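Side-chain contacts in 3-oxo-tetronate kinase (Cupriavidus necator, PDB 5DMH), which catalyses the ATP-dependent phosphorylation of 3-oxo-tetronate to 3-oxo-tetronate 4-phosphate, releasing ADP: residues H367-E370 against Q371-T375; L314-P318 against L319-R323. All coordinates share one frame; numbering follows the deposited sequence.

Interaction 1: residues H367-E370 against Q371-T375; sequences HLVE and QCLAT. With ADP (adenosine-5'-diphosphate), chain C.
E370 serves two structures at once: its backbone O takes the N-H of A374, while its side chain leaves the helix and ends on the nucleotide. With CG anti to the carbonyl carbon (chi1 -70°) and the chain extended beyond it, the carboxylate is carried to the ribose, where OE2 accepts a hydrogen bond of 2.7 Å from ADP O3'. The second oxygen, OE1, forms a salt bridge with K84, so both ends of the carboxylate are engaged and its rotation is probably fixed.

V369, one residue earlier, lies against the ribose by contact alone, CB 3.3 Å from the hydroxyl oxygen ADP O2'. Its CG1 makes an apolar contact with L373 CD1 at 4.0 Å, the two side chains lying side by side and pointing the same way. L373 in turn reaches helix 393-403 by touching T395.

On the exposed side, Q371 runs extended alongside the preceding turn. Its CG comes within 3.1 Å of H367 O, and NE2 is 4.0 Å from H367 CB. The same H367 O accepts from Q371 N at 2.8 Å, in a fairly straight bond (N-H...O 160°). Further on, Q371 O takes two donors from opposite faces of its plane, T375 N and the hydroxyl OG1 of T375, the latter at 2.9 Å.

Four successive i to i+4 backbone bonds, from Q371, C372, L373 and A374, identify a regular alpha-helix, and the side chains of V369 and E370 make one of its faces a wall of the ADP ribose site in the nucleotide-binding domain.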
loop_
_atom_site.group_PDB
_atom_site.type_symbol
_atom_site.label_atom_id
_atom_site.label_comp_id
_atom_site.label_asym_id
_atom_site.label_seq_id
_atom_site.Cartn_x
_atom_site.Cartn_y
_atom_site.Cartn_z
ATOM N N HIS A 367 10.737 10.295 10.318
ATOM C CA HIS A 367 9.626 10.596 11.216
ATOM C C HIS A 367 9.368 12.106 11.391
ATOM O O HIS A 367 8.199 12.521 11.455
ATOM C CB HIS A 367 9.783 9.875 12.559
ATOM C CG HIS A 367 9.489 8.404 12.476
ATOM N ND1 HIS A 367 9.735 7.528 13.515
ATOM C CD2 HIS A 367 8.979 7.657 11.466
ATOM C CE1 HIS A 367 9.389 6.307 13.146
ATOM N NE2 HIS A 367 8.926 6.356 11.909
ATOM N N LEU A 368 10.412 12.932 11.423
ATOM C CA LEU A 368 10.195 14.387 11.471
ATOM C C LEU A 368 9.371 14.846 10.273
ATOM O O LEU A 368 8.425 15.629 10.399
ATOM C CB LEU A 368 11.519 15.145 11.506
ATOM C CG LEU A 368 12.264 15.095 12.822
ATOM C CD1 LEU A 368 13.753 15.469 12.691
ATOM C CD2 LEU A 368 11.560 16.002 13.855
ATOM N N VAL A 369 9.715 14.352 9.091
ATOM C CA VAL A 369 8.992 14.750 7.897
ATOM C C VAL A 369 7.538 14.273 7.912
ATOM O O VAL A 369 6.636 15.039 7.591
ATOM C CB VAL A 369 9.697 14.276 6.621
ATOM C CG1 VAL A 369 8.785 14.496 5.368
ATOM C CG2 VAL A 369 11.075 14.953 6.482
ATOM N N GLU A 370 7.317 13.001 8.268
ATOM C CA GLU A 370 5.992 12.448 8.379
ATOM C C GLU A 370 5.156 13.265 9.354
ATOM O O GLU A 370 4.011 13.597 9.053
ATOM C CB GLU A 370 6.054 10.972 8.845
ATOM C CG GLU A 370 6.605 10.009 7.801
ATOM C CD GLU A 370 6.785 8.595 8.315
ATOM O OE1 GLU A 370 6.115 8.230 9.312
ATOM O OE2 GLU A 370 7.632 7.858 7.746
ATOM N N GLN A 371 5.734 13.577 10.507
ATOM C CA GLN A 371 5.019 14.304 11.575
ATOM C C GLN A 371 4.617 15.699 11.112
ATOM O O GLN A 371 3.539 16.201 11.453
ATOM C CB GLN A 371 5.918 14.427 12.799
ATOM C CG GLN A 371 6.061 13.143 13.598
ATOM C CD GLN A 371 7.071 13.275 14.741
ATOM O OE1 GLN A 371 7.300 14.374 15.268
ATOM N NE2 GLN A 371 7.687 12.151 15.120
ATOM N N CYS A 372 5.504 16.332 10.343
ATOM C CA CYS A 372 5.274 17.687 9.845
ATOM C C CYS A 372 4.098 17.708 8.886
ATOM O O CYS A 372 3.147 18.499 9.030
ATOM C CB CYS A 372 6.532 18.209 9.162
ATOM S SG CYS A 372 6.363 19.862 8.487
ATOM N N LEU A 373 4.130 16.795 7.927
ATOM C CA LEU A 373 3.066 16.713 6.936
ATOM C C LEU A 373 1.754 16.339 7.608
ATOM O O LEU A 373 0.679 16.836 7.208
ATOM C CB LEU A 373 3.463 15.711 5.817
ATOM C CG LEU A 373 4.587 16.192 4.903
ATOM C CD1 LEU A 373 5.067 15.047 3.977
ATOM C CD2 LEU A 373 4.211 17.413 4.092
ATOM N N ALA A 374 1.818 15.476 8.626
ATOM C CA ALA A 374 0.625 15.074 9.340
ATOM C C ALA A 374 0.035 16.274 10.125
ATOM O O ALA A 374 -1.184 16.474 10.169
ATOM C CB ALA A 374 0.928 13.913 10.264
ATOM N N THR A 375 0.905 17.057 10.753
ATOM C CA THR A 375 0.466 18.285 11.436
ATOM C C THR A 375 -0.189 19.278 10.447
ATOM O O THR A 375 -1.263 19.844 10.707
ATOM C CB THR A 375 1.645 18.974 12.124
ATOM O OG1 THR A 375 2.138 18.140 13.163
ATOM C CG2 THR A 375 1.222 20.360 12.691
HETATM P PB ADP C . 7.148 5.706 -0.632
HETATM O O1B ADP C . 5.670 5.458 -0.913
HETATM O O2B ADP C . 7.826 6.395 -1.804
HETATM O O3B ADP C . 7.885 4.478 -0.119
HETATM P PA ADP C . 6.974 6.801 2.078
HETATM O O1A ADP C . 6.240 8.014 2.493
HETATM O O2A ADP C . 6.503 5.433 2.437
HETATM O O3A ADP C . 7.205 6.906 0.469
HETATM O "O5'" ADP C . 8.478 6.823 2.637
HETATM C "C5'" ADP C . 9.349 7.922 2.408
HETATM C "C4'" ADP C . 10.152 8.182 3.679
HETATM O "O4'" ADP C . 11.256 9.021 3.376
HETATM C "C3'" ADP C . 9.323 8.905 4.733
HETATM O "O3'" ADP C . 9.674 8.465 6.060
HETATM C "C2'" ADP C . 9.723 10.331 4.522
HETATM O "O2'" ADP C . 9.412 11.156 5.625
HETATM C "C1'" ADP C . 11.193 10.164 4.220
HETATM N N9 ADP C . 11.705 11.351 3.544
HETATM C C8 ADP C . 11.092 12.066 2.570
HETATM N N7 ADP C . 11.841 13.118 2.205
HETATM C C5 ADP C . 12.956 13.071 2.971
HETATM C C6 ADP C . 14.148 13.907 3.110
HETATM N N6 ADP C . 14.263 14.977 2.297
HETATM N N1 ADP C . 15.087 13.530 4.000
HETATM C C2 ADP C . 14.950 12.436 4.777
HETATM N N3 ADP C . 13.871 11.620 4.733
HETATM C C4 ADP C . 12.860 11.911 3.860
#

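Interaction 2: residues L314-P318 against L319-R323; sequences LRIDP and LALAR. With ADP (adenosine-5'-diphosphate), chain C.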
loop_
_atom_site.group_PDB
_atom_site.type_symbol
_atom_site.label_atom_id
_atom_site.label_comp_id
_atom_site.label_asym_id
_atom_site.label_seq_id
_atom_site.Cartn_x
_atom_site.Cartn_y
_atom_site.Cartn_z
ATOM N N LEU A 314 5.579 24.836 -1.201
ATOM C CA LEU A 314 6.559 25.110 -0.169
ATOM C C LEU A 314 7.314 23.848 0.172
ATOM O O LEU A 314 6.710 22.825 0.469
ATOM C CB LEU A 314 5.888 25.652 1.084
ATOM C CG LEU A 314 6.846 25.962 2.232
ATOM C CD1 LEU A 314 7.865 27.002 1.798
ATOM C CD2 LEU A 314 6.061 26.451 3.440
ATOM N N ARG A 315 8.637 23.937 0.161
ATOM C CA ARG A 315 9.484 22.794 0.501
ATOM C C ARG A 315 9.827 22.739 2.002
ATOM O O ARG A 315 10.082 23.769 2.641
ATOM C CB ARG A 315 10.764 22.873 -0.320
ATOM C CG ARG A 315 11.617 21.661 -0.246
ATOM C CD ARG A 315 12.786 21.770 -1.178
ATOM N NE ARG A 315 13.523 20.522 -1.225
ATOM C CZ ARG A 315 14.415 20.203 -2.161
ATOM N NH1 ARG A 315 14.701 21.059 -3.141
ATOM N NH2 ARG A 315 15.035 19.028 -2.099
ATOM N N ILE A 316 9.779 21.534 2.544
ATOM C CA ILE A 316 10.119 21.225 3.929
ATOM C C ILE A 316 11.579 20.779 4.022
ATOM O O ILE A 316 11.965 19.825 3.358
ATOM C CB ILE A 316 9.331 19.975 4.416
ATOM C CG1 ILE A 316 7.822 20.198 4.334
ATOM C CG2 ILE A 316 9.766 19.586 5.807
ATOM C CD1 ILE A 316 7.401 21.531 4.802
ATOM N N ASP A 317 12.361 21.456 4.854
ATOM C CA ASP A 317 13.759 21.088 5.100
ATOM C C ASP A 317 13.849 20.304 6.399
ATOM O O ASP A 317 13.674 20.873 7.466
ATOM C CB ASP A 317 14.601 22.350 5.232
ATOM C CG ASP A 317 16.077 22.066 5.490
ATOM O OD1 ASP A 317 16.464 20.891 5.662
ATOM O OD2 ASP A 317 16.852 23.053 5.526
ATOM N N PRO A 318 14.149 19.001 6.317
ATOM C CA PRO A 318 14.209 18.188 7.543
ATOM C C PRO A 318 15.174 18.767 8.582
ATOM O O PRO A 318 14.990 18.604 9.787
ATOM C CB PRO A 318 14.707 16.839 7.039
ATOM C CG PRO A 318 14.275 16.793 5.599
ATOM C CD PRO A 318 14.479 18.208 5.128
ATOM N N LEU A 319 16.213 19.446 8.123
ATOM C CA LEU A 319 17.191 19.996 9.062
ATOM C C LEU A 319 16.589 21.137 9.871
ATOM O O LEU A 319 16.942 21.327 11.037
ATOM C CB LEU A 319 18.458 20.443 8.336
ATOM C CG LEU A 319 19.191 19.393 7.493
ATOM C CD1 LEU A 319 20.447 20.028 6.909
ATOM C CD2 LEU A 319 19.530 18.194 8.316
ATOM N N ALA A 320 15.676 21.892 9.263
ATOM C CA ALA A 320 14.924 22.939 9.978
ATOM C C ALA A 320 13.966 22.345 11.009
ATOM O O ALA A 320 13.830 22.878 12.122
ATOM C CB ALA A 320 14.160 23.816 8.999
ATOM N N LEU A 321 13.318 21.235 10.654
ATOM C CA LEU A 321 12.481 20.500 11.601
ATOM C C LEU A 321 13.271 20.068 12.836
ATOM O O LEU A 321 12.826 20.274 13.965
ATOM C CB LEU A 321 11.831 19.266 10.930
ATOM C CG LEU A 321 10.801 19.574 9.842
ATOM C CD1 LEU A 321 10.348 18.314 9.130
ATOM C CD2 LEU A 321 9.589 20.341 10.386
ATOM N N ALA A 322 14.452 19.491 12.620
ATOM C CA ALA A 322 15.304 19.034 13.713
ATOM C C ALA A 322 15.792 20.190 14.585
ATOM O O ALA A 322 15.951 20.005 15.779
ATOM C CB ALA A 322 16.495 18.218 13.170
ATOM N N ARG A 323 16.018 21.372 14.003
ATOM C CA ARG A 323 16.392 22.564 14.792
ATOM C C ARG A 323 15.192 23.175 15.525
ATOM O O ARG A 323 15.338 24.125 16.290
ATOM C CB ARG A 323 17.005 23.654 13.907
ATOM C CG ARG A 323 18.338 23.311 13.271
ATOM C CD ARG A 323 18.962 24.536 12.622
ATOM N NE ARG A 323 18.237 24.990 11.424
ATOM C CZ ARG A 323 18.514 24.620 10.173
ATOM N NH1 ARG A 323 19.498 23.770 9.924
ATOM N NH2 ARG A 323 17.797 25.090 9.155
HETATM P PB ADP C . 7.148 5.706 -0.632
HETATM O O1B ADP C . 5.670 5.458 -0.913
HETATM O O2B ADP C . 7.826 6.395 -1.804
HETATM O O3B ADP C . 7.885 4.478 -0.119
HETATM P PA ADP C . 6.974 6.801 2.078
HETATM O O1A ADP C . 6.240 8.014 2.493
HETATM O O2A ADP C . 6.503 5.433 2.437
HETATM O O3A ADP C . 7.205 6.906 0.469
HETATM O "O5'" ADP C . 8.478 6.823 2.637
HETATM C "C5'" ADP C . 9.349 7.922 2.408
HETATM C "C4'" ADP C . 10.152 8.182 3.679
HETATM O "O4'" ADP C . 11.256 9.021 3.376
HETATM C "C3'" ADP C . 9.323 8.905 4.733
HETATM O "O3'" ADP C . 9.674 8.465 6.060
HETATM C "C2'" ADP C . 9.723 10.331 4.522
HETATM O "O2'" ADP C . 9.412 11.156 5.625
HETATM C "C1'" ADP C . 11.193 10.164 4.220
HETATM N N9 ADP C . 11.705 11.351 3.544
HETATM C C8 ADP C . 11.092 12.066 2.570
HETATM N N7 ADP C . 11.841 13.118 2.205
HETATM C C5 ADP C . 12.956 13.071 2.971
HETATM C C6 ADP C . 14.148 13.907 3.110
HETATM N N6 ADP C . 14.263 14.977 2.297
HETATM N N1 ADP C . 15.087 13.530 4.000
HETATM C C2 ADP C . 14.950 12.436 4.777
HETATM N N3 ADP C . 13.871 11.620 4.733
HETATM C C4 ADP C . 12.860 11.911 3.860
#
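I316 and L321 meet through apolar carbons, I316 CG2 standing 3.6 Å from L321 CD1 where the two side chains cross obliquely. The branch that does the touching is set by chi1 of I316 (-60°), which turns CG2 anti to the backbone N. On this tightly packed side V327 of helix 327-336 touches I316, A320 and L321 alike. P318 is buried as well: its ring lies against V356, and CG reaches the adenine, 3.7 Å from ADP N1.

The chain leaves strand 313-315 just before I316 and enters helix 318-322 at P318, with D317 as the N-cap. The CG of D317 is anti to the backbone N (chi1 -180°), which brings OD1 to the start of the helix, where it accepts L319 N at 2.9 Å. The donor meets OD1 from above the carboxylate plane, 54° out of it. The side chain of the same leucine closes in on the cap, L319 CB coming to 3.4 Å from D317 OD1. The carbonyl of the capping residue completes the first turn: D317 O accepts L321 N at 3.2 Å, and also A320 N, though that bond is weak. P318 O then takes A322 N at 3.0 Å. A partly positive helix start would probably favour the charged form of the aspartate.

Toward solvent the contact thins out, and the charged ends do not close up: D317 OD2 and R323 NH2 remain 4.3 Å apart, too far for a salt bridge. The stronger partner of R323 is E325, bridged through NE, while one face of its guanidinium lies over L319 O and A320 CA, both offset toward the rim of the group.

In the fold
Both interactions are local, but they belong to different elements that meet beside ADP: interaction 1 runs along helix 362-382, interaction 2 turns from strand 313-315 into helix 318-322. They pack directly, with V369 CG2 3.8 Å from P318 CG, and L321 against C372 and A322 against L368 joining the same interface. Interaction 1 is mostly buried and supplies the ribose with a carboxylate; interaction 2 is partly buried and gives the adenine an apolar proline carbon. Mid-helix backbone bonding dominates residues 367-375, whereas 314-323 adds a side-chain cap to its first backbone bonds at a helix start and keeps its charges on the outer side.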